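Local coordinates for protein serine proteinase inhibitor 1 (Myxoma virus, PDB 6BJ5) that inhibits serine proteases as a viral serpin and is important for the virulence of the virus, at residues L47-I59 with V268-A282. Numbering follows the deposited sequence.
Sequences LRIAAGGNTKREI and VRDAFDPSRADFGQA
E58 reaches from helix 53-58 to the turn at R269-D270. Its OE1 takes two backbone N-H groups, D270 N at 2.7 Å and R269 N at 2.9 Å. D270 N comes in on the syn side, almost straight; R269 N from above the carboxylate plane. A water donates to OE1 and T55 O and accepts from A271 N. N54 ND2 donates to D270 OD2 (2.9 Å), with amide and carboxylate planes 75° apart. R276 NE forms a salt bridge with D270 OD1. This probably eases the closeness of the E58 and D270 carboxylates. T55 OG1 lies beside its backbone N (chi1 -61°) and accepts a hydrogen bond from D278 N at 3.1 Å, while CG2 packs against A271 and the F279 ring. The side chains of F279 and L47 cross at about a right angle, with L47 CD1 3.6 Å from F279 CE1. A50 CB nears F279 CD1 and A51 CB nears CE1, from opposite sides of the ring plane. G52 N, in the turn after helix 37-49, donates to D278 O (3.0 Å). In this serpin fold, the contact packs that turn and helix 53-58 against the loop between helix 260-265 and strand 293-302.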
# COMPACT_ATOMS: atom_id res chain seq x y z
N LEU A 47 -0.64 -0.70 16.48
CA LEU A 47 0.56 -1.00 17.28
C LEU A 47 0.81 0.07 18.32
O LEU A 47 1.44 -0.20 19.36
CB LEU A 47 1.78 -1.10 16.37
CG LEU A 47 3.11 -1.48 17.02
CD1 LEU A 47 3.03 -2.88 17.59
CD2 LEU A 47 4.26 -1.41 16.05
N ARG A 48 0.32 1.27 18.08
CA ARG A 48 0.59 2.41 18.92
C ARG A 48 -0.26 2.36 20.19
O ARG A 48 0.18 2.82 21.25
CB ARG A 48 0.35 3.65 18.06
CG ARG A 48 0.58 4.94 18.67
CD ARG A 48 0.40 6.02 17.62
NE ARG A 48 0.15 7.26 18.32
CZ ARG A 48 1.10 8.00 18.88
NH1 ARG A 48 2.38 7.62 18.80
NH2 ARG A 48 0.76 9.10 19.53
N ILE A 49 -1.45 1.76 20.12
CA ILE A 49 -2.30 1.60 21.29
C ILE A 49 -1.63 0.69 22.31
O ILE A 49 -1.95 0.76 23.50
CB ILE A 49 -3.67 1.04 20.85
CG1 ILE A 49 -4.34 1.99 19.86
CG2 ILE A 49 -4.58 0.79 22.04
CD1 ILE A 49 -4.63 3.34 20.45
N ALA A 50 -0.68 -0.13 21.89
CA ALA A 50 0.04 -1.01 22.80
C ALA A 50 1.33 -0.41 23.33
O ALA A 50 1.89 -0.93 24.31
CB ALA A 50 0.34 -2.34 22.10
N ALA A 51 1.85 0.65 22.71
CA ALA A 51 3.18 1.15 23.05
C ALA A 51 3.11 2.24 24.12
O ALA A 51 2.07 2.84 24.40
CB ALA A 51 3.88 1.70 21.80
N GLY A 52 4.26 2.49 24.75
CA GLY A 52 4.38 3.60 25.67
C GLY A 52 5.75 4.23 25.56
O GLY A 52 6.67 3.67 24.96
N GLY A 53 5.85 5.44 26.13
CA GLY A 53 7.16 6.06 26.25
C GLY A 53 7.77 6.43 24.91
O GLY A 53 7.12 7.02 24.03
N ASN A 54 9.07 6.12 24.77
CA ASN A 54 9.76 6.44 23.53
C ASN A 54 9.29 5.56 22.37
O ASN A 54 9.25 6.02 21.22
CB ASN A 54 11.27 6.29 23.69
CG ASN A 54 12.03 7.05 22.61
OD1 ASN A 54 11.66 8.19 22.24
ND2 ASN A 54 13.03 6.40 22.03
N THR A 55 9.01 4.29 22.63
CA THR A 55 8.59 3.40 21.55
C THR A 55 7.36 3.96 20.85
O THR A 55 7.30 4.04 19.61
CB THR A 55 8.36 1.99 22.08
OG1 THR A 55 9.59 1.50 22.63
CG2 THR A 55 7.93 1.04 20.98
N LYS A 56 6.38 4.43 21.64
CA LYS A 56 5.17 5.00 21.08
C LYS A 56 5.47 6.30 20.32
O LYS A 56 4.97 6.53 19.22
CB LYS A 56 4.19 5.25 22.23
CG LYS A 56 2.84 5.87 21.84
CD LYS A 56 1.94 5.96 23.06
CE LYS A 56 0.76 6.90 22.85
NZ LYS A 56 -0.26 6.79 23.95
N ARG A 57 6.30 7.16 20.92
CA ARG A 57 6.61 8.43 20.28
C ARG A 57 7.20 8.21 18.90
O ARG A 57 6.88 8.97 17.97
CB ARG A 57 7.57 9.23 21.15
CG ARG A 57 7.90 10.59 20.59
CD ARG A 57 9.13 11.17 21.26
NE ARG A 57 10.36 10.47 20.90
CZ ARG A 57 11.10 10.79 19.85
NH1 ARG A 57 10.72 11.80 19.05
NH2 ARG A 57 12.22 10.10 19.58
N GLU A 58 8.06 7.20 18.73
CA GLU A 58 8.69 6.96 17.44
C GLU A 58 7.70 6.40 16.42
O GLU A 58 7.95 6.49 15.22
CB GLU A 58 9.86 5.98 17.53
CG GLU A 58 10.95 6.23 18.56
CD GLU A 58 12.11 5.22 18.44
OE1 GLU A 58 11.88 4.03 18.17
OE2 GLU A 58 13.28 5.62 18.63
N ILE A 59 6.59 5.82 16.88
CA ILE A 59 5.53 5.39 15.99
C ILE A 59 4.68 6.61 15.70
O ILE A 59 3.55 6.75 16.18
CB ILE A 59 4.75 4.21 16.59
CG1 ILE A 59 5.70 3.03 16.79
CG2 ILE A 59 3.59 3.82 15.69
CD1 ILE A 59 5.32 2.14 17.93
N VAL A 268 11.68 4.43 13.46
CA VAL A 268 11.00 3.44 14.30
C VAL A 268 12.04 2.39 14.69
O VAL A 268 12.31 1.45 13.94
CB VAL A 268 9.78 2.84 13.61
CG1 VAL A 268 9.11 1.84 14.54
CG2 VAL A 268 8.78 3.95 13.15
N ARG A 269 12.65 2.56 15.84
CA ARG A 269 13.75 1.68 16.21
C ARG A 269 13.49 0.92 17.50
O ARG A 269 13.86 -0.26 17.59
CB ARG A 269 15.04 2.50 16.36
CG ARG A 269 15.53 3.21 15.09
CD ARG A 269 16.89 3.83 15.32
NE ARG A 269 17.38 4.64 14.21
CZ ARG A 269 18.05 4.18 13.16
NH1 ARG A 269 18.33 2.88 13.06
NH2 ARG A 269 18.46 5.02 12.21
N ASP A 270 12.86 1.56 18.50
CA ASP A 270 12.69 0.91 19.80
C ASP A 270 11.80 -0.32 19.70
O ASP A 270 12.05 -1.33 20.37
CB ASP A 270 12.10 1.89 20.83
CG ASP A 270 13.15 2.75 21.50
OD1 ASP A 270 14.36 2.58 21.22
OD2 ASP A 270 12.78 3.55 22.39
N ALA A 271 10.77 -0.25 18.86
CA ALA A 271 9.86 -1.38 18.73
C ALA A 271 10.59 -2.67 18.39
O ALA A 271 10.18 -3.74 18.83
CB ALA A 271 8.80 -1.07 17.67
N PHE A 272 11.72 -2.58 17.67
CA PHE A 272 12.46 -3.76 17.26
C PHE A 272 13.53 -4.18 18.26
O PHE A 272 14.09 -5.28 18.11
CB PHE A 272 13.17 -3.55 15.91
CG PHE A 272 12.23 -3.27 14.78
CD1 PHE A 272 11.81 -1.97 14.52
CD2 PHE A 272 11.74 -4.30 14.00
CE1 PHE A 272 10.93 -1.71 13.48
CE2 PHE A 272 10.87 -4.05 12.96
CZ PHE A 272 10.46 -2.74 12.70
N ASP A 273 13.81 -3.36 19.26
CA ASP A 273 14.92 -3.64 20.15
C ASP A 273 14.35 -4.27 21.41
O ASP A 273 13.61 -3.60 22.14
CB ASP A 273 15.67 -2.36 20.48
CG ASP A 273 16.82 -2.57 21.44
OD1 ASP A 273 17.06 -3.71 21.90
OD2 ASP A 273 17.51 -1.56 21.72
N PRO A 274 14.67 -5.53 21.71
CA PRO A 274 14.06 -6.19 22.89
C PRO A 274 14.41 -5.50 24.20
O PRO A 274 13.57 -5.44 25.10
CB PRO A 274 14.64 -7.61 22.83
CG PRO A 274 15.06 -7.80 21.42
CD PRO A 274 15.50 -6.46 20.92
N SER A 275 15.62 -4.94 24.29
CA SER A 275 16.04 -4.29 25.53
C SER A 275 15.26 -3.02 25.78
O SER A 275 15.06 -2.64 26.94
CB SER A 275 17.54 -3.97 25.47
OG SER A 275 18.32 -5.14 25.30
N ARG A 276 14.79 -2.35 24.73
CA ARG A 276 14.29 -0.99 24.86
C ARG A 276 12.82 -0.86 24.51
O ARG A 276 12.27 0.25 24.59
CB ARG A 276 15.11 -0.04 23.98
CG ARG A 276 16.56 0.16 24.41
CD ARG A 276 17.12 1.43 23.77
NE ARG A 276 16.13 2.51 23.82
CZ ARG A 276 16.06 3.43 24.78
NH1 ARG A 276 16.94 3.42 25.79
NH2 ARG A 276 15.11 4.36 24.74
N ALA A 277 12.15 -1.95 24.14
CA ALA A 277 10.81 -1.89 23.58
C ALA A 277 9.78 -1.82 24.70
O ALA A 277 9.65 -2.76 25.49
CB ALA A 277 10.53 -3.09 22.67
N ASP A 278 9.12 -0.68 24.83
CA ASP A 278 8.05 -0.51 25.82
C ASP A 278 6.70 -0.79 25.17
O ASP A 278 6.09 0.11 24.58
CB ASP A 278 8.08 0.90 26.42
CG ASP A 278 6.93 1.13 27.41
OD1 ASP A 278 6.25 0.15 27.77
OD2 ASP A 278 6.68 2.28 27.81
N PHE A 279 6.20 -2.01 25.32
CA PHE A 279 4.80 -2.32 25.03
C PHE A 279 4.01 -2.60 26.31
O PHE A 279 3.09 -3.43 26.33
CB PHE A 279 4.67 -3.46 24.02
CG PHE A 279 5.09 -3.07 22.64
CD1 PHE A 279 4.27 -2.27 21.87
CD2 PHE A 279 6.33 -3.44 22.14
CE1 PHE A 279 4.66 -1.89 20.60
CE2 PHE A 279 6.74 -3.07 20.87
CZ PHE A 279 5.91 -2.30 20.09
N GLY A 280 4.37 -1.90 27.39
CA GLY A 280 3.77 -2.03 28.70
C GLY A 280 2.31 -1.62 28.80
O GLY A 280 1.66 -1.93 29.81
N GLN A 281 1.78 -0.88 27.83
CA GLN A 281 0.35 -0.61 27.85
C GLN A 281 -0.46 -1.83 27.47
O GLN A 281 -1.63 -1.97 27.86
CB GLN A 281 0.00 0.55 26.92
CG GLN A 281 0.75 1.80 27.26
CD GLN A 281 0.37 2.27 28.64
OE1 GLN A 281 1.11 2.08 29.61
NE2 GLN A 281 -0.83 2.83 28.75
N ALA A 282 0.15 -2.75 26.73
CA ALA A 282 -0.53 -3.98 26.37
C ALA A 282 -0.28 -5.04 27.42
O ALA A 282 -1.19 -5.77 27.81
CB ALA A 282 -0.05 -4.50 25.02
O HOH W 1 9.65 2.66 18.26